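Local coordinates for SsRai1 (Scheffersomyces stipitis, PDB 5BTO), which removes the NAD cap and other 5'-end caps or triphosphates from RNA with the help of divalent metal ions, and stimulates the exoribonuclease RAT1, at residues Thr92-Thr95 / Lys96-Gln99. Sequence-based numbering, arbitrary orientation.
Sequences TALT and KYEQ
Lys-96 opens the second of two successive turns of helix 87-101, its N donating to Thr-92 O at 3.3 Å, the longest of four i to i+4 bonds whose N-H···O angles all reach 160° or more. Its aliphatic CB lies beside Ala-93 O, while the chain carries NZ to a salt bridge with Glu-100 OE2. Tyr-97 N repeats the link, to Ala-93 O. With CG anti to the backbone N (chi1 169°), its ring is carried past Leu-94, whose CD1 meets ring atom CD2 of Tyr-97 at a loose 4.4 Å; the ring also meets Phe-30 of strand 27-34, the planes about 25° apart. At Glu-98 the N-H grips Leu-94 O at 2.9 Å. The Glu-98 side chain then crosses the leucine, CG passing Leu-94 O at 3.2 Å and OE2 resting 3.5 Å from Leu-94 CD1. The carboxylate is satisfied beyond this turn: OE1 takes Trp-397 NE1 and a salt bridge from Arg-398, OE2 takes Val-107 N. A leucine here would probably cost Arg-398 this countercharge and Val-107 N this acceptor. Gln-99 N bonds to Thr-95 O at 3.0 Å, and the side chains of the two residues run side by side, Gln-99 NE2 lying 3.4 Å from Thr-95 CG2, a van der Waals contact with a methyl. Thr-95 OG1 instead bonds back to Leu-91 O. Chemically, the contact is regular helical backbone bonding, with side chains in van der Waals contact, polar groups against methyls included, whereas the buried carboxylate is spent on joining this helix to helix 392-400 and the Val-107 loop.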
# COMPACT_ATOMS: atom_id res chain seq x y z
N THR A 92 9.88 33.07 8.96
CA THR A 92 9.95 34.43 9.52
C THR A 92 8.70 34.72 10.35
O THR A 92 8.79 35.21 11.48
CB THR A 92 10.13 35.49 8.41
OG1 THR A 92 11.35 35.23 7.69
CG2 THR A 92 10.19 36.90 9.02
N ALA A 93 7.54 34.38 9.81
CA ALA A 93 6.29 34.61 10.52
C ALA A 93 6.18 33.72 11.76
O ALA A 93 5.70 34.16 12.80
CB ALA A 93 5.10 34.37 9.59
N LEU A 94 6.64 32.48 11.65
CA LEU A 94 6.57 31.54 12.77
C LEU A 94 7.47 31.98 13.92
O LEU A 94 7.10 31.88 15.10
CB LEU A 94 6.98 30.12 12.31
CG LEU A 94 7.04 29.06 13.40
CD1 LEU A 94 5.70 28.86 14.09
CD2 LEU A 94 7.54 27.74 12.80
N THR A 95 8.64 32.48 13.58
CA THR A 95 9.57 32.97 14.60
C THR A 95 8.92 34.09 15.40
O THR A 95 8.99 34.12 16.63
CB THR A 95 10.88 33.46 13.96
OG1 THR A 95 11.54 32.35 13.33
CG2 THR A 95 11.81 34.05 15.02
N LYS A 96 8.28 35.01 14.69
CA LYS A 96 7.62 36.14 15.34
C LYS A 96 6.52 35.65 16.27
O LYS A 96 6.37 36.12 17.40
CB LYS A 96 7.07 37.08 14.28
CG LYS A 96 6.40 38.35 14.82
CD LYS A 96 5.93 39.19 13.65
CE LYS A 96 5.26 40.49 14.12
NZ LYS A 96 6.20 41.32 14.94
N TYR A 97 5.74 34.68 15.79
CA TYR A 97 4.70 34.09 16.63
C TYR A 97 5.27 33.43 17.89
O TYR A 97 4.74 33.63 19.00
CB TYR A 97 3.86 33.09 15.82
CG TYR A 97 2.95 32.28 16.70
CD1 TYR A 97 1.75 32.80 17.15
CD2 TYR A 97 3.30 30.99 17.11
CE1 TYR A 97 0.92 32.08 17.97
CE2 TYR A 97 2.47 30.25 17.93
CZ TYR A 97 1.28 30.81 18.37
OH TYR A 97 0.43 30.11 19.19
N GLU A 98 6.33 32.65 17.75
CA GLU A 98 6.88 31.95 18.90
C GLU A 98 7.41 32.93 19.95
O GLU A 98 7.17 32.76 21.14
CB GLU A 98 7.94 30.93 18.46
CG GLU A 98 7.31 29.85 17.57
CD GLU A 98 8.30 28.81 17.07
OE1 GLU A 98 9.52 29.07 17.08
OE2 GLU A 98 7.82 27.72 16.66
N GLN A 99 8.09 33.96 19.47
CA GLN A 99 8.62 35.01 20.35
C GLN A 99 7.54 35.82 21.07
O GLN A 99 7.68 36.14 22.25
CB GLN A 99 9.46 35.98 19.52
CG GLN A 99 10.77 35.39 19.04
CD GLN A 99 11.43 36.23 17.98
OE1 GLN A 99 10.80 37.13 17.41
NE2 GLN A 99 12.70 35.96 17.71